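Local coordinates for protein putative TRAP PERIPLASMIC SOLUTE BINDING PROTEIN (Haemophilus influenzae, PDB 4PBQ) that binds L-gulonate between its two lobes and probably delivers sugar acids of this kind to a TRAP transporter in the inner membrane, at residues F146-S151 against Q226-F231; N207-I212 against E275-L280; I27-Y32 against I61-N66; A86-L91 against G234-S239. One frame throughout, in Å; residues are numbered along the deposited sequence.

Overall arrangement
From the N terminus, contact 3 closes first, pairing 27-32 with 61-66 across one beta-alpha-beta unit. Contact 4 then opens at 86-91, next to 27-32 in the same sheet, and closes only at 234-239. The chain between passes through 146-151, 207-212 and 226-231, so the whole of contact 1 falls within that long loop. Contact 2 opens between the two halves of contact 1 and closes later, at 275-280, crossing both contact 1 and contact 4. Contacts 1 and 2 touch each other, as do contacts 3 and 4; the centres of contacts 1 and 3 lie about 26 Å apart. All four reach one mixed sheet and touch the L-gulonate.

Contact 1 of 4, residues F146-S151 against Q226-F231; sequences FRVISS and QSNHIF. With 2UF (L-gulonate), chain D.
The long strand 136-151, which carries the ligand-binding Arg147, meets the connection 226-231 here, where Phe146 and Phe231 form an antiparallel non-hydrogen-bonded pair. Their rings make a T-shaped stack: the edge of Phe231 points at the face of Phe146, with centroids 5.0 Å apart and planes at 77°. Phe231 CD1 stands over the centre of the Phe146 ring, and Phe231 CB adds a CH-pi contact to the same face. Asn228 approaches Phe146 from another direction, its OD1 lying 3.5 Å from Phe146 CB. The backbone of Arg147 is gripped from the loop: its N donates to Ile230 O at 2.7 Å, the donor almost in line with the carbonyl. A weak bond runs from His229 N to Arg147 O. In this family 7 pocket Arg147 binds the acid end of L-gulonate, and Arg167 is a second arginine bonded to the ligand. Arg147 NH2 reaches O6B of L-gulonate at 3.0 Å, while NH1 gives a straighter bond to O5 at 2.9 Å; the ligand thus meets the edge of the guanidinium. The arm bends at chi3 (79°), and its CD lies against Ile230 CG2, 3.7 Å away. Glu206 forms a salt bridge with Arg147 NE and also accepts from His229 NE2, while Ser232 OG bonds NH1, so second-shell groups fix the rotation of the guanidinium. The other imidazole nitrogen, His229 ND1, shares a hydrogen bond of 2.8 Å with Ser227 OG, which lies in the plane of the imidazole and beside Ile149 CG1.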
# COMPACT_ATOMS: atom_id res chain seq x y z
N PHE A 146 7.32 3.09 -1.67
CA PHE A 146 7.71 3.84 -0.48
C PHE A 146 6.91 5.10 -0.35
O PHE A 146 6.65 5.81 -1.32
CB PHE A 146 9.18 4.17 -0.53
CG PHE A 146 10.06 2.98 -0.25
CD1 PHE A 146 10.35 2.61 1.05
CD2 PHE A 146 10.58 2.25 -1.29
CE1 PHE A 146 11.16 1.52 1.31
CE2 PHE A 146 11.40 1.14 -1.06
CZ PHE A 146 11.69 0.77 0.24
N ARG A 147 6.59 5.44 0.90
CA ARG A 147 5.80 6.62 1.16
C ARG A 147 6.67 7.86 1.40
O ARG A 147 7.71 7.79 2.06
CB ARG A 147 4.88 6.37 2.36
CG ARG A 147 3.95 5.17 2.15
CD ARG A 147 3.15 4.84 3.33
NE ARG A 147 1.98 5.68 3.56
CZ ARG A 147 0.77 5.44 3.08
NH1 ARG A 147 0.55 4.36 2.33
NH2 ARG A 147 -0.23 6.24 3.37
N VAL A 148 6.22 8.98 0.84
CA VAL A 148 6.88 10.27 1.00
C VAL A 148 5.88 11.26 1.61
O VAL A 148 4.67 11.03 1.59
CB VAL A 148 7.49 10.80 -0.32
CG1 VAL A 148 8.49 9.81 -0.86
CG2 VAL A 148 6.42 11.11 -1.36
N ILE A 149 6.39 12.33 2.20
CA ILE A 149 5.53 13.33 2.83
C ILE A 149 5.28 14.52 1.91
O ILE A 149 6.21 15.14 1.41
CB ILE A 149 6.18 13.86 4.13
CG1 ILE A 149 6.38 12.70 5.12
CG2 ILE A 149 5.32 14.95 4.75
CD1 ILE A 149 7.25 13.07 6.33
N SER A 150 4.01 14.80 1.64
CA SER A 150 3.66 16.01 0.93
C SER A 150 3.20 17.05 1.96
O SER A 150 2.63 16.70 2.98
CB SER A 150 2.59 15.76 -0.12
OG SER A 150 1.34 15.40 0.42
N SER A 151 3.43 18.32 1.68
CA SER A 151 3.28 19.32 2.71
C SER A 151 3.21 20.73 2.15
O SER A 151 3.93 21.07 1.21
CB SER A 151 4.48 19.23 3.66
OG SER A 151 4.37 20.20 4.66
N GLN A 226 11.25 13.45 0.53
CA GLN A 226 11.52 12.05 0.20
C GLN A 226 11.97 11.20 1.38
O GLN A 226 13.07 10.66 1.41
CB GLN A 226 12.53 11.96 -0.92
CG GLN A 226 12.60 10.63 -1.58
CD GLN A 226 13.58 10.66 -2.73
OE1 GLN A 226 14.70 10.15 -2.64
NE2 GLN A 226 13.18 11.32 -3.82
N SER A 227 11.09 11.08 2.35
CA SER A 227 11.36 10.33 3.57
C SER A 227 11.49 8.83 3.36
O SER A 227 12.34 8.19 3.95
CB SER A 227 10.28 10.64 4.60
OG SER A 227 8.97 10.50 4.07
N ASN A 228 10.64 8.26 2.49
CA ASN A 228 10.61 6.83 2.26
C ASN A 228 10.57 6.07 3.59
O ASN A 228 11.29 5.09 3.79
CB ASN A 228 11.78 6.37 1.40
CG ASN A 228 11.74 6.96 0.00
OD1 ASN A 228 10.68 7.34 -0.47
ND2 ASN A 228 12.88 7.03 -0.67
N HIS A 229 9.73 6.56 4.51
CA HIS A 229 9.66 6.02 5.86
C HIS A 229 9.04 4.62 5.98
O HIS A 229 9.38 3.86 6.88
CB HIS A 229 8.94 7.00 6.78
CG HIS A 229 7.62 7.48 6.25
ND1 HIS A 229 7.52 8.49 5.30
CD2 HIS A 229 6.35 7.09 6.51
CE1 HIS A 229 6.24 8.68 5.01
NE2 HIS A 229 5.51 7.86 5.75
N ILE A 230 8.12 4.31 5.06
CA ILE A 230 7.30 3.10 5.12
C ILE A 230 7.09 2.62 3.68
O ILE A 230 6.96 3.46 2.77
CB ILE A 230 5.93 3.39 5.80
CG1 ILE A 230 6.11 3.52 7.33
CG2 ILE A 230 4.87 2.32 5.43
CD1 ILE A 230 4.84 3.92 8.10
N PHE A 231 7.11 1.30 3.48
CA PHE A 231 6.84 0.73 2.15
C PHE A 231 5.44 0.16 2.14
O PHE A 231 5.09 -0.64 2.99
CB PHE A 231 7.81 -0.41 1.79
CG PHE A 231 7.56 -0.97 0.40
CD1 PHE A 231 8.13 -0.38 -0.72
CD2 PHE A 231 6.67 -2.00 0.22
CE1 PHE A 231 7.85 -0.88 -2.01
CE2 PHE A 231 6.38 -2.50 -1.06
CZ PHE A 231 6.97 -1.93 -2.16
O6A 2UF D . -5.17 5.77 2.29
C6 2UF D . -3.94 5.62 2.25
O6B 2UF D . -3.10 6.51 2.48
C5 2UF D . -3.42 4.24 1.82
O5 2UF D . -2.16 4.40 1.21
C4 2UF D . -3.28 3.30 3.04
O4 2UF D . -4.58 3.03 3.59
C3 2UF D . -2.58 1.99 2.62
O3 2UF D . -3.19 1.38 1.43
C2 2UF D . -2.60 0.95 3.76
O2 2UF D . -1.65 -0.02 3.37
C1 2UF D . -2.11 1.57 5.11
O1 2UF D . -2.01 0.49 6.06

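Contact 2 of 4, residues N207-I212 against E275-L280. With 2UF (L-gulonate), chain D.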
# COMPACT_ATOMS: atom_id res chain seq x y z
N ASN A 207 2.21 9.32 1.30
CA ASN A 207 1.78 8.30 0.36
C ASN A 207 2.89 8.15 -0.67
O ASN A 207 3.80 8.99 -0.72
CB ASN A 207 0.43 8.68 -0.30
CG ASN A 207 -0.76 7.86 0.22
OD1 ASN A 207 -0.76 6.63 0.18
ND2 ASN A 207 -1.77 8.54 0.72
N PRO A 208 2.84 7.10 -1.48
CA PRO A 208 3.86 6.95 -2.52
C PRO A 208 3.78 8.05 -3.57
O PRO A 208 2.71 8.65 -3.77
CB PRO A 208 3.57 5.56 -3.11
CG PRO A 208 2.79 4.84 -2.04
CD PRO A 208 1.97 5.92 -1.38
N TYR A 209 4.90 8.28 -4.26
CA TYR A 209 4.95 9.26 -5.35
C TYR A 209 3.80 9.09 -6.35
O TYR A 209 3.19 10.08 -6.76
CB TYR A 209 6.28 9.18 -6.11
CG TYR A 209 7.39 10.00 -5.52
CD1 TYR A 209 7.36 11.38 -5.55
CD2 TYR A 209 8.50 9.39 -4.96
CE1 TYR A 209 8.41 12.14 -5.02
CE2 TYR A 209 9.52 10.13 -4.41
CZ TYR A 209 9.48 11.50 -4.46
OH TYR A 209 10.54 12.21 -3.91
N MSE A 210 3.52 7.86 -6.79
CA MSE A 210 2.53 7.70 -7.85
C MSE A 210 1.15 8.12 -7.40
O MSE A 210 0.44 8.77 -8.16
CB MSE A 210 2.50 6.28 -8.43
CG MSE A 210 3.81 5.92 -9.10
SE MSE A 210 3.73 4.21 -10.04
CE MSE A 210 3.81 3.03 -8.52
N LEU A 211 0.78 7.81 -6.15
CA LEU A 211 -0.48 8.30 -5.62
C LEU A 211 -0.54 9.84 -5.60
O LEU A 211 -1.55 10.45 -5.98
CB LEU A 211 -0.70 7.72 -4.22
CG LEU A 211 -2.01 7.96 -3.46
CD1 LEU A 211 -2.22 9.39 -2.96
CD2 LEU A 211 -3.16 7.50 -4.29
N ILE A 212 0.53 10.48 -5.15
CA ILE A 212 0.59 11.93 -5.10
C ILE A 212 0.35 12.56 -6.47
O ILE A 212 -0.34 13.57 -6.59
CB ILE A 212 1.92 12.37 -4.47
CG1 ILE A 212 1.89 11.97 -3.00
CG2 ILE A 212 2.14 13.87 -4.62
CD1 ILE A 212 3.22 12.15 -2.29
N GLU A 275 9.37 7.84 -13.67
CA GLU A 275 8.76 8.86 -14.54
C GLU A 275 8.05 9.92 -13.71
O GLU A 275 8.11 11.12 -14.01
CB GLU A 275 7.73 8.24 -15.49
CG GLU A 275 8.34 7.33 -16.53
CD GLU A 275 7.30 6.50 -17.25
OE1 GLU A 275 6.10 6.57 -16.92
OE2 GLU A 275 7.70 5.76 -18.16
N VAL A 276 7.34 9.45 -12.69
CA VAL A 276 6.52 10.35 -11.89
C VAL A 276 7.39 11.29 -11.08
O VAL A 276 7.08 12.47 -10.92
CB VAL A 276 5.56 9.55 -11.00
CG1 VAL A 276 4.99 10.44 -9.93
CG2 VAL A 276 4.44 8.94 -11.86
N LYS A 277 8.50 10.77 -10.57
CA LYS A 277 9.44 11.61 -9.84
C LYS A 277 9.96 12.77 -10.73
O LYS A 277 10.04 13.90 -10.30
CB LYS A 277 10.59 10.77 -9.31
CG LYS A 277 10.22 9.90 -8.10
CD LYS A 277 11.41 9.09 -7.60
CE LYS A 277 12.42 9.95 -6.86
NZ LYS A 277 13.49 9.13 -6.21
N ASP A 278 10.30 12.46 -11.98
CA ASP A 278 10.73 13.47 -12.92
C ASP A 278 9.61 14.48 -13.22
O ASP A 278 9.86 15.69 -13.25
CB ASP A 278 11.19 12.81 -14.21
CG ASP A 278 11.90 13.78 -15.15
OD1 ASP A 278 12.94 14.32 -14.75
OD2 ASP A 278 11.39 14.00 -16.27
N TYR A 279 8.41 13.96 -13.44
CA TYR A 279 7.23 14.79 -13.67
C TYR A 279 7.04 15.82 -12.55
O TYR A 279 6.86 17.03 -12.79
CB TYR A 279 5.98 13.91 -13.77
CG TYR A 279 4.69 14.66 -14.03
CD1 TYR A 279 4.00 15.27 -12.98
CD2 TYR A 279 4.15 14.74 -15.29
CE1 TYR A 279 2.85 15.97 -13.19
CE2 TYR A 279 2.98 15.44 -15.52
CZ TYR A 279 2.34 16.05 -14.47
OH TYR A 279 1.17 16.75 -14.66
N LEU A 280 7.08 15.34 -11.31
CA LEU A 280 6.85 16.20 -10.16
C LEU A 280 7.97 17.23 -9.97
O LEU A 280 7.72 18.35 -9.53
CB LEU A 280 6.67 15.36 -8.90
CG LEU A 280 5.37 14.54 -8.93
CD1 LEU A 280 5.30 13.54 -7.78
CD2 LEU A 280 4.17 15.48 -8.88
O6A 2UF D . -5.17 5.77 2.29
C6 2UF D . -3.94 5.62 2.25
O6B 2UF D . -3.10 6.51 2.48
C5 2UF D . -3.42 4.24 1.82
O5 2UF D . -2.16 4.40 1.21
C4 2UF D . -3.28 3.30 3.04
O4 2UF D . -4.58 3.03 3.59
C3 2UF D . -2.58 1.99 2.62
O3 2UF D . -3.19 1.38 1.43
C2 2UF D . -2.60 0.95 3.76
O2 2UF D . -1.65 -0.02 3.37
C1 2UF D . -2.11 1.57 5.11
O1 2UF D . -2.01 0.49 6.06
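Tyr209, in the first turn of helix 209-214, lays one ring face against Lys277 of the long helix 248-281. Lys277 CG sits over the ring centre, 3.7 Å from the centroid of Tyr209 and 13° off the normal, a CH-pi contact. The lysine chain then follows the face outward: CD and CE stay close to Tyr209 CE2, and the bend at chi3 (75°) keeps the methylenes along the ring. Leu280 comes at the edge of the same ring, its CD1 3.7 Å from Tyr209 CD1 and near the ring plane. The tyrosine is therefore held on a face and at an edge by residues about one turn apart on the long helix. Val276 packs against the backbone of Tyr209, CG1 being 3.7 Å from Tyr209 O. The other branch, CG2, turns to Met210, a selenomethionine whose side chain crosses the valine at about a right angle; Met210 CG is 4.1 Å from Val276 CG2. The tyrosine hydroxyl lies close to the side-chain amide of Gln226. At the far end of 207-212, where strand 204-208 enters the pocket, Asn207 turns its amide to L-gulonate. Asn207 OD1 accepts from O5 at 2.8 Å, and ND2 donates to the carboxylate oxygen O6B at 3.0 Å. One amide thus reads a hydroxyl and the acid group together, and Gln205 OE1 takes another bond from ND2, helping to set its orientation. Between 209-212 and the long helix the contacts are apolar and CH-pi, so the helices are joined by shape and dispersion, while Asn207, at the other end of 207-212, supplies polar bonds to the ligand.

Contact 3 of 4, residues I27-Y32 against I61-N66. With 2UF (L-gulonate), chain D.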
# COMPACT_ATOMS: atom_id res chain seq x y z
N ILE A 27 -16.92 -11.44 -11.21
CA ILE A 27 -16.07 -11.06 -10.09
C ILE A 27 -15.78 -9.56 -10.13
O ILE A 27 -15.06 -9.08 -11.01
CB ILE A 27 -14.80 -11.89 -10.15
CG1 ILE A 27 -15.15 -13.35 -9.84
CG2 ILE A 27 -13.77 -11.38 -9.18
CD1 ILE A 27 -14.01 -14.29 -10.04
N LYS A 28 -16.34 -8.81 -9.19
CA LYS A 28 -16.11 -7.38 -9.13
C LYS A 28 -14.80 -7.21 -8.38
O LYS A 28 -14.59 -7.87 -7.37
CB LYS A 28 -17.21 -6.64 -8.36
CG LYS A 28 -18.61 -6.79 -8.93
CD LYS A 28 -19.62 -5.88 -8.22
CE LYS A 28 -19.71 -6.15 -6.72
NZ LYS A 28 -20.18 -7.53 -6.42
N LEU A 29 -13.94 -6.36 -8.90
CA LEU A 29 -12.61 -6.12 -8.32
C LEU A 29 -12.43 -4.64 -8.05
O LEU A 29 -12.33 -3.80 -8.97
CB LEU A 29 -11.52 -6.63 -9.28
CG LEU A 29 -10.12 -6.73 -8.68
CD1 LEU A 29 -9.29 -7.61 -9.59
CD2 LEU A 29 -9.46 -5.38 -8.47
N GLY A 30 -12.39 -4.29 -6.77
CA GLY A 30 -12.32 -2.89 -6.40
C GLY A 30 -10.98 -2.48 -5.83
O GLY A 30 -10.34 -3.27 -5.16
N HIS A 31 -10.55 -1.27 -6.13
CA HIS A 31 -9.34 -0.72 -5.52
C HIS A 31 -9.42 0.80 -5.45
O HIS A 31 -10.34 1.42 -6.00
CB HIS A 31 -8.09 -1.21 -6.24
CG HIS A 31 -7.92 -0.69 -7.62
ND1 HIS A 31 -7.19 0.44 -7.91
CD2 HIS A 31 -8.36 -1.17 -8.81
CE1 HIS A 31 -7.19 0.63 -9.22
NE2 HIS A 31 -7.90 -0.33 -9.78
N TYR A 32 -8.45 1.39 -4.74
CA TYR A 32 -8.45 2.83 -4.49
C TYR A 32 -7.58 3.70 -5.40
O TYR A 32 -7.68 4.94 -5.37
CB TYR A 32 -8.04 3.10 -3.04
CG TYR A 32 -6.62 2.83 -2.59
CD1 TYR A 32 -5.58 3.69 -2.93
CD2 TYR A 32 -6.32 1.75 -1.75
CE1 TYR A 32 -4.30 3.49 -2.46
CE2 TYR A 32 -5.02 1.55 -1.28
CZ TYR A 32 -4.03 2.42 -1.64
OH TYR A 32 -2.74 2.22 -1.16
N ILE A 61 -13.80 -10.52 -14.90
CA ILE A 61 -13.18 -9.74 -13.84
C ILE A 61 -13.48 -8.27 -14.12
O ILE A 61 -12.85 -7.66 -14.99
CB ILE A 61 -11.66 -9.95 -13.78
CG1 ILE A 61 -11.30 -11.45 -13.81
CG2 ILE A 61 -11.09 -9.24 -12.55
CD1 ILE A 61 -11.85 -12.31 -12.67
N ARG A 62 -14.49 -7.72 -13.44
CA ARG A 62 -14.94 -6.34 -13.70
C ARG A 62 -14.15 -5.38 -12.78
O ARG A 62 -14.25 -5.50 -11.58
CB ARG A 62 -16.44 -6.18 -13.47
CG ARG A 62 -17.28 -7.08 -14.36
CD ARG A 62 -18.73 -6.62 -14.39
NE ARG A 62 -18.90 -5.41 -15.18
CZ ARG A 62 -19.94 -4.58 -15.08
NH1 ARG A 62 -20.01 -3.49 -15.84
NH2 ARG A 62 -20.91 -4.84 -14.21
N LEU A 63 -13.40 -4.45 -13.35
CA LEU A 63 -12.53 -3.57 -12.58
C LEU A 63 -13.25 -2.30 -12.12
O LEU A 63 -14.00 -1.66 -12.88
CB LEU A 63 -11.28 -3.19 -13.38
CG LEU A 63 -10.51 -4.39 -13.93
CD1 LEU A 63 -9.25 -3.92 -14.63
CD2 LEU A 63 -10.14 -5.41 -12.82
N TYR A 64 -13.00 -1.93 -10.87
CA TYR A 64 -13.60 -0.74 -10.27
C TYR A 64 -12.51 0.05 -9.54
O TYR A 64 -12.28 -0.15 -8.35
CB TYR A 64 -14.68 -1.15 -9.28
CG TYR A 64 -15.94 -1.71 -9.93
CD1 TYR A 64 -16.97 -0.89 -10.36
CD2 TYR A 64 -16.09 -3.08 -10.09
CE1 TYR A 64 -18.14 -1.42 -10.93
CE2 TYR A 64 -17.24 -3.62 -10.65
CZ TYR A 64 -18.25 -2.79 -11.07
OH TYR A 64 -19.39 -3.36 -11.62
N PRO A 65 -11.85 0.96 -10.25
CA PRO A 65 -10.77 1.73 -9.64
C PRO A 65 -11.34 2.90 -8.81
O PRO A 65 -12.55 3.08 -8.71
CB PRO A 65 -10.02 2.26 -10.86
CG PRO A 65 -11.16 2.52 -11.87
CD PRO A 65 -12.08 1.34 -11.67
N ASN A 66 -10.45 3.67 -8.22
CA ASN A 66 -10.78 4.97 -7.66
C ASN A 66 -11.95 4.97 -6.66
O ASN A 66 -12.77 5.88 -6.67
CB ASN A 66 -11.07 5.96 -8.78
CG ASN A 66 -10.89 7.39 -8.35
OD1 ASN A 66 -10.19 7.69 -7.36
ND2 ASN A 66 -11.53 8.31 -9.08
O6A 2UF D . -5.17 5.77 2.29
C6 2UF D . -3.94 5.62 2.25
O6B 2UF D . -3.10 6.51 2.48
C5 2UF D . -3.42 4.24 1.82
O5 2UF D . -2.16 4.40 1.21
C4 2UF D . -3.28 3.30 3.04
O4 2UF D . -4.58 3.03 3.59
C3 2UF D . -2.58 1.99 2.62
O3 2UF D . -3.19 1.38 1.43
C2 2UF D . -2.60 0.95 3.76
O2 2UF D . -1.65 -0.02 3.37
C1 2UF D . -2.11 1.57 5.11
O1 2UF D . -2.01 0.49 6.06
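The beta-alpha-beta unit formed by strand 25-30, helix 38-54 and strand 59-64 brings 27-32 alongside 61-66, and its parallel strands lead to the L-gulonate pocket. The strand axes lie 4.7 Å apart and 26° from exactly parallel. Four backbone bonds join them in the staggered pattern of a parallel pair: Arg62 N to Ile27 O, Leu29 N to Arg62 O, Tyr64 N to Leu29 O and His31 N to Tyr64 O. Ile27, Ile61, Leu29 and Leu63 share one face of the sheet. Ile61 bridges the strands there with two branches: CD1 lies 3.9 Å from Ile27 CB, and CG2 is 3.8 Å from Leu29 CD1. On the reverse face the Tyr64 ring turns an edge toward the first strand, with Leu29 O near its plane and CE2 3.8 Å from Lys28 CB. Lys28 bends away, its NZ bonded to Thr83 O and in a salt bridge with Glu85. Where the strands end, Pro65 CA sits over one face of the His31 imidazole, toward its rim, 3.8 Å from the centroid (a CH-pi contact). The His31 ring takes its place with CG between the backbone N and carbonyl carbon (chi1 68°), and its NE2 is hydrogen-bonded to His40 ND1 of the connecting helix. Just beyond, Tyr32 enters the pocket, where its OH lies 2.8 Å from O3 of the ligand and 3.3 Å from O5.

Contact 4 of 4, residues A86-L91 against G234-S239; sequences AGITGL and GLLQIS. With 2UF (L-gulonate), chain D.
Residues 86-91 run antiparallel to 234-239, their strand axes 4.7 Å apart, with reciprocal backbone bonds at Gly87-Gln237 and Thr89-Leu235. Ala86 with Ile238 and Ile88 with Leu236 make the non-hydrogen-bonded pairs, and Ile88 CA points its hydrogen at Leu235 O from 3.1 Å. On the face of Thr89 and Gln237 a polar cluster forms. Gln237 NE2 donates to Thr89 OG1 at 2.9 Å, the hydroxyl lying near the amide plane. The same nitrogen turns back to Leu235 O at 3.0 Å, approaching from above the carbonyl plane, whereas Thr89 N reaches that oxygen from the opposite face. A water donates both to Thr89 OG1 and to Gln237 OE1, so both ends of the glutamine amide are engaged. Strand 231-239 also pairs with 136-151, and 86-89 with 25-30, which sets this contact inside the mixed sheet of the solute-binding fold, with helix 72-81 covering the Thr89 side. Thr89 OG1, lodged between its own N and carbonyl carbon (chi1 71°), donates to Gly90 O at 2.8 Å and probably helps to hold the backbone where it leaves the strand for the pocket. There Leu91 N gives a hydrogen bond to O2 of L-gulonate at 2.9 Å, and Gly90 CA packs 3.2 Å from the same oxygen, so the ligand comes right up to the glycine backbone. Across the sheet, Ile88 CG1 touches Leu236 CD1, both next to Leu43 of helix 38-54. Leu91 folds back at about a right angle to Leu235, setting its CD2 3.7 Å from Leu235 CD1.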
# COMPACT_ATOMS: atom_id res chain seq x y z
N ALA A 86 -13.34 -9.51 -5.43
CA ALA A 86 -11.87 -9.33 -5.47
C ALA A 86 -11.50 -7.89 -5.23
O ALA A 86 -12.34 -6.99 -5.21
CB ALA A 86 -11.31 -9.81 -6.81
N GLY A 87 -10.22 -7.65 -4.99
CA GLY A 87 -9.81 -6.28 -4.80
C GLY A 87 -8.33 -6.14 -4.61
O GLY A 87 -7.62 -7.15 -4.42
N ILE A 88 -7.88 -4.90 -4.68
CA ILE A 88 -6.54 -4.54 -4.20
C ILE A 88 -6.69 -3.55 -3.08
O ILE A 88 -7.37 -2.55 -3.22
CB ILE A 88 -5.65 -3.94 -5.29
CG1 ILE A 88 -5.50 -4.93 -6.47
CG2 ILE A 88 -4.27 -3.54 -4.70
CD1 ILE A 88 -4.62 -4.48 -7.61
N THR A 89 -6.05 -3.87 -1.95
CA THR A 89 -6.01 -2.97 -0.80
C THR A 89 -4.58 -2.97 -0.28
O THR A 89 -3.79 -3.83 -0.63
CB THR A 89 -6.94 -3.38 0.35
OG1 THR A 89 -6.47 -4.57 1.01
CG2 THR A 89 -8.36 -3.64 -0.15
N GLY A 90 -4.33 -2.02 0.63
CA GLY A 90 -3.16 -2.09 1.49
C GLY A 90 -3.45 -2.96 2.70
O GLY A 90 -4.22 -3.94 2.64
N LEU A 91 -2.84 -2.61 3.84
CA LEU A 91 -2.76 -3.55 4.95
C LEU A 91 -3.76 -3.23 6.08
O LEU A 91 -3.49 -3.50 7.24
CB LEU A 91 -1.33 -3.51 5.53
CG LEU A 91 -0.17 -3.65 4.53
CD1 LEU A 91 1.19 -3.77 5.22
CD2 LEU A 91 -0.38 -4.85 3.63
N GLY A 234 0.55 -3.38 -2.35
CA GLY A 234 -0.83 -3.50 -2.76
C GLY A 234 -1.18 -4.97 -2.94
O GLY A 234 -0.61 -5.66 -3.80
N LEU A 235 -2.08 -5.47 -2.10
CA LEU A 235 -2.41 -6.89 -2.05
C LEU A 235 -3.56 -7.20 -2.99
O LEU A 235 -4.65 -6.66 -2.84
CB LEU A 235 -2.80 -7.29 -0.62
CG LEU A 235 -1.68 -7.56 0.40
CD1 LEU A 235 -0.61 -6.58 0.37
CD2 LEU A 235 -2.36 -7.63 1.80
N LEU A 236 -3.32 -8.10 -3.94
CA LEU A 236 -4.39 -8.58 -4.82
C LEU A 236 -5.04 -9.76 -4.16
O LEU A 236 -4.37 -10.77 -3.88
CB LEU A 236 -3.81 -9.02 -6.16
CG LEU A 236 -4.79 -9.64 -7.14
CD1 LEU A 236 -5.92 -8.68 -7.49
CD2 LEU A 236 -4.01 -10.01 -8.40
N GLN A 237 -6.34 -9.65 -3.92
CA GLN A 237 -7.06 -10.57 -3.07
C GLN A 237 -8.36 -11.03 -3.73
O GLN A 237 -8.93 -10.29 -4.51
CB GLN A 237 -7.44 -9.85 -1.77
CG GLN A 237 -6.26 -9.46 -0.91
CD GLN A 237 -6.60 -8.32 0.03
OE1 GLN A 237 -7.06 -8.54 1.17
NE2 GLN A 237 -6.45 -7.10 -0.46
N ILE A 238 -8.81 -12.22 -3.36
CA ILE A 238 -10.12 -12.71 -3.79
C ILE A 238 -10.85 -13.17 -2.52
O ILE A 238 -10.25 -13.76 -1.63
CB ILE A 238 -9.98 -13.80 -4.87
CG1 ILE A 238 -11.33 -14.25 -5.42
CG2 ILE A 238 -9.27 -14.99 -4.37
CD1 ILE A 238 -11.21 -14.68 -6.92
N SER A 239 -12.13 -12.83 -2.41
CA SER A 239 -12.92 -13.33 -1.31
C SER A 239 -12.87 -14.85 -1.24
O SER A 239 -12.99 -15.55 -2.25
CB SER A 239 -14.37 -12.91 -1.48
OG SER A 239 -15.20 -13.50 -0.50
O6A 2UF D . -5.17 5.77 2.29
C6 2UF D . -3.94 5.62 2.25
O6B 2UF D . -3.10 6.51 2.48
C5 2UF D . -3.42 4.24 1.82
O5 2UF D . -2.16 4.40 1.21
C4 2UF D . -3.28 3.30 3.04
O4 2UF D . -4.58 3.03 3.59
C3 2UF D . -2.58 1.99 2.62
O3 2UF D . -3.19 1.38 1.43
C2 2UF D . -2.60 0.95 3.76
O2 2UF D . -1.65 -0.02 3.37
C1 2UF D . -2.11 1.57 5.11
O1 2UF D . -2.01 0.49 6.06
O HOH W 1 -7.41 -6.62 3.02